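Local coordinates for protein contact-dependent inhibitor A (PDB 5I4Q) that probably acts as the toxin of a contact-dependent growth inhibition system, entering neighbouring bacteria and being neutralised by its cognate immunity protein CdiI, at residues A[61-65]-A[76-82]; A[68-74]-A[85-90]. All coordinates share one frame; numbering follows the deposited sequence.

In the fold
Both contacts belong to the four-stranded antiparallel sheet, in the order 53-56, 65-69, 72-77, 82-88. Contact 1 lies at one end of it, where the loop before strand 65-69 meets the end of strand 72-77 and the turn after it. Contact 2 lies about 16 Å away, centre to centre, at the other end, where strand 72-77 begins beside the end of strand 82-88. Strand 72-77 serves both. Along the chain the segments alternate: 61-65, 68-74, 76-82, 85-90. The contacts thus join three successive strands of an up-and-down meander. Both touch the immunity protein, contact 2 far more extensively, so the end of the sheet at contact 2 forms part of the toxin-immunity interface, with the loop of contact 1 adding to it.

Contact 1: A[61-65]-A[76-82]; sequences APGYL and YNPKTGQ
The entry to strand 65-69 pairs here with the end of strand 72-77 and the turn that follows it. L65 and Y76 form an antiparallel hydrogen-bonded pair. L65 N donates to Y76 O at 2.8 Å, and Y76 N returns a bond to L65 O at 3.0 Å. Before this pair, A61 to Y64 make a type II turn, with G63 at the positive phi suited to glycine. The turn sets the Y64 ring beside N77. N77 CB lies over one ring face, 4.0 Å from the ring centroid, in a CH-pi contact. The ring and the N77 amide are steeply inclined, their planes 74° apart. With CG anti to the carbonyl carbon (chi1 -79°), the ring extends across N77, and its hydroxyl ends beside the Q82 amide; Y64 OH is 3.0 Å from Q82 OE1. A water bridges G63 O and N77 OD1, donating to both. N77 OD1 also takes the N-H of T80 at 3.1 Å, from well above the carbonyl plane. The T80 bond makes an Asx motif; a weak bond from K79 N and the water also hold this oxygen. L65 CD1 meets P78 CG at 3.5 Å, their side chains crossing at about a right angle. A61 and P62 pack on Y89 of the immunity protein. Beyond P78 the chain turns back through G81, and G81 and Q82 both face N77. This is a G1 beta bulge, here closing an antiparallel hairpin.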
loop_
_atom_site.group_PDB
_atom_site.type_symbol
_atom_site.label_atom_id
_atom_site.label_comp_id
_atom_site.label_asym_id
_atom_site.label_seq_id
_atom_site.Cartn_x
_atom_site.Cartn_y
_atom_site.Cartn_z
ATOM N N ALA A 61 -31.208 22.482 8.517
ATOM C CA ALA A 61 -32.248 21.879 7.692
ATOM C C ALA A 61 -33.537 21.662 8.511
ATOM O O ALA A 61 -33.475 21.174 9.631
ATOM C CB ALA A 61 -31.793 20.591 7.066
ATOM N N PRO A 62 -34.708 22.052 7.960
ATOM C CA PRO A 62 -35.911 22.051 8.800
ATOM C C PRO A 62 -36.399 20.630 9.107
ATOM O O PRO A 62 -36.374 19.786 8.202
ATOM C CB PRO A 62 -36.937 22.829 7.951
ATOM C CG PRO A 62 -36.098 23.625 6.991
ATOM C CD PRO A 62 -34.959 22.699 6.667
ATOM N N GLY A 63 -36.786 20.386 10.369
ATOM C CA GLY A 63 -37.221 19.073 10.834
ATOM C C GLY A 63 -36.084 18.111 11.241
ATOM O O GLY A 63 -36.330 17.050 11.843
ATOM N N TYR A 64 -34.840 18.475 10.934
ATOM C CA TYR A 64 -33.730 17.545 11.100
ATOM C C TYR A 64 -33.018 17.789 12.402
ATOM O O TYR A 64 -32.969 18.916 12.871
ATOM C CB TYR A 64 -32.726 17.617 9.913
ATOM C CG TYR A 64 -33.202 16.874 8.682
ATOM C CD1 TYR A 64 -33.956 17.505 7.697
ATOM C CD2 TYR A 64 -32.908 15.542 8.500
ATOM C CE1 TYR A 64 -34.400 16.814 6.567
ATOM C CE2 TYR A 64 -33.331 14.850 7.386
ATOM C CZ TYR A 64 -34.062 15.491 6.403
ATOM O OH TYR A 64 -34.485 14.764 5.322
ATOM N N LEU A 65 -32.451 16.704 12.940
ATOM C CA LEU A 65 -31.587 16.766 14.125
ATOM C C LEU A 65 -30.292 16.024 13.869
ATOM O O LEU A 65 -30.227 15.113 13.053
ATOM C CB LEU A 65 -32.279 16.120 15.331
ATOM C CG LEU A 65 -33.667 16.641 15.643
ATOM C CD1 LEU A 65 -34.481 15.604 16.402
ATOM C CD2 LEU A 65 -33.513 17.935 16.415
ATOM N N TYR A 76 -31.034 13.381 10.777
ATOM C CA TYR A 76 -32.247 12.523 10.799
ATOM C C TYR A 76 -33.477 13.319 11.229
ATOM O O TYR A 76 -33.406 14.179 12.132
ATOM C CB TYR A 76 -32.054 11.404 11.802
ATOM C CG TYR A 76 -33.228 10.496 12.049
ATOM C CD1 TYR A 76 -33.592 9.557 11.123
ATOM C CD2 TYR A 76 -33.929 10.556 13.238
ATOM C CE1 TYR A 76 -34.625 8.691 11.358
ATOM C CE2 TYR A 76 -34.982 9.702 13.494
ATOM C CZ TYR A 76 -35.328 8.771 12.551
ATOM O OH TYR A 76 -36.351 7.903 12.792
ATOM N N ASN A 77 -34.566 13.062 10.510
ATOM C CA ASN A 77 -35.846 13.720 10.724
ATOM C C ASN A 77 -36.755 12.756 11.484
ATOM O O ASN A 77 -37.361 11.864 10.877
ATOM C CB ASN A 77 -36.475 14.085 9.409
ATOM C CG ASN A 77 -37.683 14.967 9.582
ATOM O OD1 ASN A 77 -38.500 14.748 10.452
ATOM N ND2 ASN A 77 -37.782 15.981 8.765
ATOM N N PRO A 78 -36.853 12.928 12.819
ATOM C CA PRO A 78 -37.695 12.009 13.620
ATOM C C PRO A 78 -39.202 11.952 13.200
ATOM O O PRO A 78 -39.845 10.959 13.440
ATOM C CB PRO A 78 -37.506 12.516 15.048
ATOM C CG PRO A 78 -37.161 13.955 14.878
ATOM C CD PRO A 78 -36.366 14.062 13.615
ATOM N N LYS A 79 -39.731 12.989 12.556
ATOM C CA LYS A 79 -41.089 12.981 12.045
ATOM C C LYS A 79 -41.211 12.089 10.789
ATOM O O LYS A 79 -42.042 11.194 10.739
ATOM C CB LYS A 79 -41.499 14.427 11.765
ATOM C CG LYS A 79 -42.908 14.657 11.268
ATOM C CD LYS A 79 -43.126 16.138 10.918
ATOM C CE LYS A 79 -43.440 17.024 12.132
ATOM N NZ LYS A 79 -44.865 16.937 12.559
ATOM N N THR A 80 -40.369 12.312 9.775
ATOM C CA THR A 80 -40.484 11.559 8.541
ATOM C C THR A 80 -39.696 10.246 8.567
ATOM O O THR A 80 -39.934 9.390 7.756
ATOM C CB THR A 80 -40.085 12.392 7.321
ATOM O OG1 THR A 80 -38.675 12.620 7.301
ATOM C CG2 THR A 80 -40.799 13.713 7.323
ATOM N N GLY A 81 -38.769 10.089 9.494
ATOM C CA GLY A 81 -37.900 8.931 9.505
ATOM C C GLY A 81 -36.745 8.998 8.502
ATOM O O GLY A 81 -35.993 8.030 8.319
ATOM N N GLN A 82 -36.569 10.139 7.854
ATOM C CA GLN A 82 -35.541 10.218 6.815
ATOM C C GLN A 82 -34.189 10.459 7.429
ATOM O O GLN A 82 -34.009 11.401 8.204
ATOM C CB GLN A 82 -35.796 11.318 5.787
ATOM C CG GLN A 82 -34.799 11.318 4.640
ATOM C CD GLN A 82 -35.157 12.308 3.539
ATOM O OE1 GLN A 82 -36.162 12.981 3.614
ATOM N NE2 GLN A 82 -34.333 12.367 2.492
HETATM O O HOH W 1 -38.829 16.501 12.699
#

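Contact 2: A[68-74]-A[85-90]; sequences EGAGLEM and HIQPVK
L72, E73 and M74 run antiparallel to I86, Q87 and P88 in the beta hairpin of strands 72-77 and 82-88. The axes of strands 72-74 and 85-88 come within 4.6 Å. The tight part is the backbone ladder. E73 and Q87 form the hydrogen-bonded pair: E73 N reaches Q87 O at 2.9 Å and Q87 N reaches E73 O at 3.0 Å. L72-P88 and M74-I86, on either side of it, are non-hydrogen-bonded pairs. M74 CA comes within 3.1 Å of H85 O in a CA-H...O contact. V89 N continues the ladder to G71 O at 3.0 Å, where the type I' turn from G69 to L72 links strand 65-69 to strand 72-77.

The face carrying M74 and I86 is buried and apolar, but its side chains touch more loosely. The selenium of M74, a selenomethionine, lies 4.2 Å from I86 CD1, and the two side chains cross obliquely. L72 adds its CD1 to the same I86 methyl at a longer distance, while its CD2 lies by the P88 ring. Helix 40-48 covers L72 and M74 through V47, and I86 packs on L32 of helix 26-34.

The opposite face, with E73 and Q87, is polar. E73 is partly exposed, and the immunity protein packs against this side; K90 beyond it is exposed. In the immunity protein, the Y81 hydroxyl bonds E73 OE1, the Y81 backbone O takes Q87 NE2, and D84 bonds H85 NE2. R66 of the toxin makes salt bridges to both E68 and E73, which probably offsets their charges. V89 CG1 touches both acids. Placed anti to the carbonyl carbon (chi1 -64°), this methyl lies 3.6 Å from E73 CG and 3.4 Å from E68 OE2.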
loop_
_atom_site.group_PDB
_atom_site.type_symbol
_atom_site.label_atom_id
_atom_site.label_comp_id
_atom_site.label_asym_id
_atom_site.label_seq_id
_atom_site.Cartn_x
_atom_site.Cartn_y
_atom_site.Cartn_z
ATOM N N GLU A 68 -25.627 11.457 17.413
ATOM C CA GLU A 68 -24.285 10.934 17.471
ATOM C C GLU A 68 -24.193 9.734 18.404
ATOM O O GLU A 68 -24.500 9.843 19.577
ATOM C CB GLU A 68 -23.325 12.002 17.948
ATOM C CG GLU A 68 -21.855 11.576 17.795
ATOM C CD GLU A 68 -20.868 12.714 18.017
ATOM O OE1 GLU A 68 -21.328 13.863 18.261
ATOM O OE2 GLU A 68 -19.642 12.462 17.966
ATOM N N GLY A 69 -23.738 8.608 17.885
ATOM C CA GLY A 69 -23.617 7.407 18.653
ATOM C C GLY A 69 -23.137 6.282 17.774
ATOM O O GLY A 69 -23.154 6.402 16.577
ATOM N N ALA A 70 -22.663 5.220 18.392
ATOM C CA ALA A 70 -22.127 4.054 17.716
ATOM C C ALA A 70 -21.034 4.365 16.711
ATOM O O ALA A 70 -20.885 3.692 15.692
ATOM C CB ALA A 70 -23.256 3.292 17.045
ATOM N N GLY A 71 -20.248 5.371 17.002
ATOM C CA GLY A 71 -19.171 5.729 16.085
ATOM C C GLY A 71 -19.601 6.558 14.872
ATOM O O GLY A 71 -18.824 6.794 13.999
ATOM N N LEU A 72 -20.847 7.010 14.837
ATOM C CA LEU A 72 -21.365 7.696 13.675
ATOM C C LEU A 72 -22.148 8.938 14.083
ATOM O O LEU A 72 -22.544 9.077 15.230
ATOM C CB LEU A 72 -22.298 6.769 12.878
ATOM C CG LEU A 72 -21.807 5.407 12.440
ATOM C CD1 LEU A 72 -22.957 4.451 12.369
ATOM C CD2 LEU A 72 -21.143 5.489 11.072
ATOM N N GLU A 73 -22.341 9.818 13.100
ATOM C CA GLU A 73 -23.087 11.055 13.179
ATOM C C GLU A 73 -24.068 10.957 12.069
ATOM O O GLU A 73 -23.731 10.605 10.911
ATOM C CB GLU A 73 -22.265 12.316 12.896
ATOM C CG GLU A 73 -21.047 12.501 13.788
ATOM C CD GLU A 73 -20.047 13.571 13.290
ATOM O OE1 GLU A 73 -20.336 14.237 12.273
ATOM O OE2 GLU A 73 -18.954 13.728 13.930
HETATM N N MSE A 74 -25.277 11.363 12.397
HETATM C CA MSE A 74 -26.373 11.255 11.483
HETATM C C MSE A 74 -27.247 12.490 11.580
HETATM O O MSE A 74 -27.472 13.052 12.668
HETATM C CB MSE A 74 -27.133 10.031 11.935
HETATM C CG MSE A 74 -28.507 9.996 11.363
HETATM SE SE MSE A 74 -29.298 8.256 11.782
HETATM C CE MSE A 74 -30.289 8.634 13.453
ATOM N N HIS A 85 -28.236 12.297 6.134
ATOM C CA HIS A 85 -26.808 12.121 6.081
ATOM C C HIS A 85 -26.301 11.296 7.271
ATOM O O HIS A 85 -26.725 11.504 8.395
ATOM C CB HIS A 85 -26.126 13.463 6.074
ATOM C CG HIS A 85 -24.640 13.373 5.968
ATOM N ND1 HIS A 85 -23.798 13.659 7.021
ATOM C CD2 HIS A 85 -23.845 13.047 4.918
ATOM C CE1 HIS A 85 -22.548 13.491 6.631
ATOM N NE2 HIS A 85 -22.553 13.123 5.358
ATOM N N ILE A 86 -25.368 10.388 6.998
ATOM C CA ILE A 86 -24.752 9.567 7.999
ATOM C C ILE A 86 -23.284 9.289 7.562
ATOM O O ILE A 86 -23.033 9.015 6.411
ATOM C CB ILE A 86 -25.546 8.266 8.189
ATOM C CG1 ILE A 86 -24.959 7.413 9.301
ATOM C CG2 ILE A 86 -25.627 7.493 6.906
ATOM C CD1 ILE A 86 -25.980 6.488 9.959
ATOM N N GLN A 87 -22.342 9.426 8.497
ATOM C CA GLN A 87 -20.914 9.151 8.277
ATOM C C GLN A 87 -20.226 8.853 9.618
ATOM O O GLN A 87 -20.791 9.193 10.687
ATOM C CB GLN A 87 -20.236 10.330 7.601
ATOM C CG GLN A 87 -19.939 11.511 8.490
ATOM C CD GLN A 87 -18.988 12.534 7.827
ATOM O OE1 GLN A 87 -17.980 12.190 7.182
ATOM N NE2 GLN A 87 -19.275 13.764 8.041
ATOM N N PRO A 88 -19.017 8.239 9.580
ATOM C CA PRO A 88 -18.272 8.013 10.844
ATOM C C PRO A 88 -17.873 9.322 11.500
ATOM O O PRO A 88 -17.782 10.334 10.825
ATOM C CB PRO A 88 -17.053 7.170 10.388
ATOM C CG PRO A 88 -17.536 6.490 9.127
ATOM C CD PRO A 88 -18.332 7.582 8.457
ATOM N N VAL A 89 -17.702 9.354 12.801
ATOM C CA VAL A 89 -17.304 10.619 13.439
ATOM C C VAL A 89 -15.913 11.021 12.999
ATOM O O VAL A 89 -15.145 10.186 12.532
ATOM C CB VAL A 89 -17.335 10.552 14.976
ATOM C CG1 VAL A 89 -18.764 10.333 15.462
ATOM C CG2 VAL A 89 -16.394 9.465 15.525
ATOM N N LYS A 90 -15.581 12.286 13.188
ATOM C CA LYS A 90 -14.257 12.785 12.890
ATOM C C LYS A 90 -13.214 11.999 13.674
ATOM O O LYS A 90 -13.379 11.731 14.851
ATOM C CB LYS A 90 -14.171 14.287 13.187
ATOM C CG LYS A 90 -12.917 14.943 12.633
ATOM C CD LYS A 90 -12.730 16.342 13.173
ATOM C CE LYS A 90 -11.452 16.934 12.629
ATOM N NZ LYS A 90 -11.343 18.335 13.089
HETATM O O HOH W 2 -23.925 13.621 9.515
#